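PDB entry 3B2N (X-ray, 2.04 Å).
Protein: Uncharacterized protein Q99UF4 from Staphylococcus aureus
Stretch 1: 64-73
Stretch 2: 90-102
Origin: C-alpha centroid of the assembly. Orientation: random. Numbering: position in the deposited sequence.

Stretch 1 64-73: GLEVLAEIRK
Stretch 2 (90-102) GYFEKAVVNDVDA

Residues 64-73 form a continuous helix, and residues 90-97 are the C-terminal part of a second helix that begins earlier in the chain. The two run nearly parallel, their N-to-C directions 12° apart and their axes 10.0 Å apart at closest approach. Register is set by Leu65 CA opposite Ala95 CA (6.3 Å) and Ala69 CA opposite Asn98 CA (5.8 Å). Asn98 (phi/psi -89/15) is the first residue to leave helical geometry; Asp99 follows in a left-handed conformation (62/44), and Val100 is extended (-65/146). The turn is tied back by Asp99 N to Val96 O (2.8 Å) and Val100 N to Ala95 O (3.1 Å).

Leu65 (m, t) points toward the second helix and buries 101 Å², the largest share of a 472 Å² contact. Its CD1 meets the ring edge of Tyr91 at CD1 (3.9 Å), while CD2 lies 3.8 Å from Ala95 CB; beside the small alanine, Leu65 CD2 also reaches the backbone, 3.6 Å from Ala95 N. One turn on, Leu68 (t, p) places CD2 3.7 Å from Val100 CB and 3.5 Å from Asn98 CB. Asn98 (chi1 m) folds its side chain back onto the last helical turn, its ND2 donating to Lys94 O (2.8 Å), while its OD1 packs 3.5 Å from Ala69 CB.

Polar contacts gather at the C-terminal end, around Arg72 (m, m, t, chi4 -127°). Its NE and NH1 both donate to Asp99 O, at 2.9 and 2.8 Å, a carbonyl lying at the guanidinium edge. NH1 also donates to Asp101 OD2 (2.8 Å) in a salt bridge; Asp101 has chi1 m, and its end comes nearer than its sideways CA-to-CB bond suggests. Asp99 OD1, 3.4 Å from Arg72 NE, lies well out of the guanidinium plane and contributes charge alone. The long arginine thus clasps the loop by backbone and carboxylate together.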

# COMPACT_ATOMS: atom_id res chain seq x y z
N GLY A 64 -1.06 -8.54 -1.61
CA GLY A 64 -1.41 -7.37 -0.80
C GLY A 64 -2.62 -7.62 0.10
O GLY A 64 -2.71 -7.09 1.24
N LEU A 65 -3.55 -8.44 -0.39
CA LEU A 65 -4.73 -8.80 0.37
C LEU A 65 -4.42 -9.69 1.58
O LEU A 65 -5.00 -9.50 2.64
CB LEU A 65 -5.78 -9.46 -0.54
CG LEU A 65 -6.45 -8.65 -1.69
CD1 LEU A 65 -7.25 -9.59 -2.67
CD2 LEU A 65 -7.36 -7.51 -1.15
N GLU A 66 -3.53 -10.67 1.42
CA GLU A 66 -3.00 -11.42 2.57
C GLU A 66 -2.21 -10.53 3.57
O GLU A 66 -2.28 -10.72 4.77
CB GLU A 66 -2.12 -12.56 2.08
CG GLU A 66 -2.90 -13.59 1.29
CD GLU A 66 -2.03 -14.57 0.55
OE1 GLU A 66 -0.98 -14.20 -0.06
OE2 GLU A 66 -2.41 -15.76 0.56
N VAL A 67 -1.42 -9.59 3.07
CA VAL A 67 -0.72 -8.65 3.95
C VAL A 67 -1.77 -7.79 4.71
O VAL A 67 -1.69 -7.64 5.92
CB VAL A 67 0.25 -7.75 3.16
CG1 VAL A 67 0.86 -6.63 4.07
CG2 VAL A 67 1.40 -8.59 2.52
N LEU A 68 -2.75 -7.23 4.00
CA LEU A 68 -3.83 -6.47 4.65
C LEU A 68 -4.51 -7.33 5.71
O LEU A 68 -4.68 -6.88 6.86
CB LEU A 68 -4.86 -6.00 3.59
CG LEU A 68 -6.26 -5.58 4.09
CD1 LEU A 68 -6.16 -4.32 4.96
CD2 LEU A 68 -7.15 -5.30 2.91
N ALA A 69 -4.87 -8.56 5.36
CA ALA A 69 -5.52 -9.43 6.34
C ALA A 69 -4.68 -9.60 7.59
O ALA A 69 -5.21 -9.59 8.71
CB ALA A 69 -5.92 -10.79 5.74
N GLU A 70 -3.35 -9.75 7.42
CA GLU A 70 -2.51 -10.01 8.60
C GLU A 70 -2.36 -8.78 9.47
O GLU A 70 -2.34 -8.89 10.70
CB GLU A 70 -1.12 -10.54 8.21
CG GLU A 70 -0.41 -11.20 9.37
CD GLU A 70 0.93 -11.77 8.97
OE1 GLU A 70 1.05 -12.28 7.83
OE2 GLU A 70 1.86 -11.71 9.81
N ILE A 71 -2.24 -7.61 8.84
CA ILE A 71 -2.17 -6.33 9.59
C ILE A 71 -3.45 -6.17 10.44
O ILE A 71 -3.39 -5.67 11.60
CB ILE A 71 -2.04 -5.15 8.59
CG1 ILE A 71 -0.68 -5.20 7.91
CG2 ILE A 71 -2.20 -3.74 9.27
CD1 ILE A 71 -0.60 -4.27 6.70
N ARG A 72 -4.58 -6.58 9.88
CA ARG A 72 -5.84 -6.43 10.62
C ARG A 72 -5.96 -7.47 11.72
O ARG A 72 -6.31 -7.12 12.82
CB ARG A 72 -7.07 -6.45 9.70
CG ARG A 72 -7.07 -5.29 8.72
CD ARG A 72 -7.20 -3.92 9.35
NE ARG A 72 -7.35 -2.87 8.34
CZ ARG A 72 -6.59 -1.78 8.27
NH1 ARG A 72 -6.80 -0.89 7.31
NH2 ARG A 72 -5.62 -1.57 9.17
N LYS A 73 -5.62 -8.73 11.44
CA LYS A 73 -5.63 -9.78 12.48
C LYS A 73 -4.83 -9.31 13.69
O LYS A 73 -5.24 -9.52 14.83
CB LYS A 73 -5.08 -11.12 11.95
CG LYS A 73 -5.90 -11.78 10.79
CD LYS A 73 -7.21 -12.52 11.22
CE LYS A 73 -7.98 -13.08 9.98
NZ LYS A 73 -9.34 -13.71 10.24
N GLY A 90 -14.15 -9.34 -7.67
CA GLY A 90 -13.70 -10.19 -6.57
C GLY A 90 -12.65 -9.52 -5.68
O GLY A 90 -12.71 -9.64 -4.45
N TYR A 91 -11.70 -8.81 -6.30
CA TYR A 91 -10.59 -8.22 -5.57
C TYR A 91 -11.03 -7.04 -4.71
O TYR A 91 -10.52 -6.84 -3.61
CB TYR A 91 -9.48 -7.78 -6.51
CG TYR A 91 -8.75 -8.90 -7.20
CD1 TYR A 91 -7.79 -9.65 -6.52
CD2 TYR A 91 -9.02 -9.22 -8.53
CE1 TYR A 91 -7.11 -10.69 -7.15
CE2 TYR A 91 -8.35 -10.27 -9.17
CZ TYR A 91 -7.38 -10.99 -8.47
OH TYR A 91 -6.71 -12.01 -9.11
N PHE A 92 -11.92 -6.23 -5.23
CA PHE A 92 -12.37 -5.10 -4.48
C PHE A 92 -13.21 -5.57 -3.26
O PHE A 92 -13.10 -5.02 -2.17
CB PHE A 92 -13.21 -4.19 -5.37
CG PHE A 92 -13.76 -3.00 -4.66
CD1 PHE A 92 -12.92 -2.08 -4.06
CD2 PHE A 92 -15.13 -2.82 -4.54
CE1 PHE A 92 -13.41 -0.97 -3.40
CE2 PHE A 92 -15.63 -1.71 -3.85
CZ PHE A 92 -14.75 -0.77 -3.29
N GLU A 93 -14.04 -6.58 -3.46
CA GLU A 93 -14.82 -7.10 -2.36
C GLU A 93 -13.90 -7.71 -1.29
O GLU A 93 -14.19 -7.57 -0.10
CB GLU A 93 -15.84 -8.15 -2.85
CG GLU A 93 -16.76 -7.63 -3.92
CD GLU A 93 -17.47 -8.75 -4.69
OE1 GLU A 93 -17.97 -8.45 -5.80
OE2 GLU A 93 -17.56 -9.91 -4.20
N LYS A 94 -12.82 -8.38 -1.70
CA LYS A 94 -11.87 -8.97 -0.72
C LYS A 94 -11.15 -7.87 0.08
O LYS A 94 -10.91 -8.00 1.26
CB LYS A 94 -10.85 -9.91 -1.39
CG LYS A 94 -11.16 -11.38 -1.31
CD LYS A 94 -10.11 -12.19 -2.05
CE LYS A 94 -10.67 -12.73 -3.39
NZ LYS A 94 -9.68 -12.76 -4.54
N ALA A 95 -10.84 -6.76 -0.56
CA ALA A 95 -10.18 -5.63 0.12
C ALA A 95 -11.15 -5.02 1.14
O ALA A 95 -10.76 -4.72 2.25
CB ALA A 95 -9.78 -4.59 -0.88
N VAL A 96 -12.43 -4.89 0.76
CA VAL A 96 -13.41 -4.20 1.59
C VAL A 96 -13.68 -5.06 2.82
O VAL A 96 -13.61 -4.57 3.94
CB VAL A 96 -14.70 -3.92 0.79
CG1 VAL A 96 -15.87 -3.47 1.72
CG2 VAL A 96 -14.40 -2.84 -0.32
N VAL A 97 -13.93 -6.35 2.62
CA VAL A 97 -14.26 -7.27 3.72
C VAL A 97 -13.08 -7.29 4.73
O VAL A 97 -13.28 -7.43 5.92
CB VAL A 97 -14.67 -8.70 3.24
CG1 VAL A 97 -13.49 -9.51 2.69
CG2 VAL A 97 -15.24 -9.51 4.41
N ASN A 98 -11.86 -7.09 4.23
CA ASN A 98 -10.67 -7.04 5.08
C ASN A 98 -10.35 -5.68 5.62
O ASN A 98 -9.23 -5.46 6.06
CB ASN A 98 -9.48 -7.58 4.30
CG ASN A 98 -9.46 -9.10 4.32
OD1 ASN A 98 -9.18 -9.69 5.36
ND2 ASN A 98 -9.81 -9.74 3.20
N ASP A 99 -11.30 -4.76 5.54
CA ASP A 99 -11.16 -3.44 6.13
C ASP A 99 -9.99 -2.58 5.57
O ASP A 99 -9.24 -1.91 6.33
CB ASP A 99 -11.05 -3.57 7.65
CG ASP A 99 -11.13 -2.23 8.37
OD1 ASP A 99 -10.51 -2.11 9.45
OD2 ASP A 99 -11.80 -1.30 7.85
N VAL A 100 -9.84 -2.58 4.25
CA VAL A 100 -8.83 -1.74 3.58
C VAL A 100 -9.20 -0.25 3.82
O VAL A 100 -10.38 0.07 3.90
CB VAL A 100 -8.75 -2.05 2.05
CG1 VAL A 100 -9.95 -1.46 1.31
CG2 VAL A 100 -7.37 -1.58 1.45
N ASP A 101 -8.23 0.64 3.96
CA ASP A 101 -8.61 2.05 4.11
C ASP A 101 -8.96 2.72 2.77
O ASP A 101 -9.87 3.57 2.71
CB ASP A 101 -7.54 2.81 4.86
CG ASP A 101 -7.39 2.29 6.27
OD1 ASP A 101 -8.38 2.38 6.99
OD2 ASP A 101 -6.34 1.73 6.61
N ALA A 102 -8.25 2.35 1.71
CA ALA A 102 -8.62 2.83 0.39
C ALA A 102 -8.22 1.82 -0.68
O ALA A 102 -7.23 1.10 -0.54
CB ALA A 102 -8.01 4.23 0.11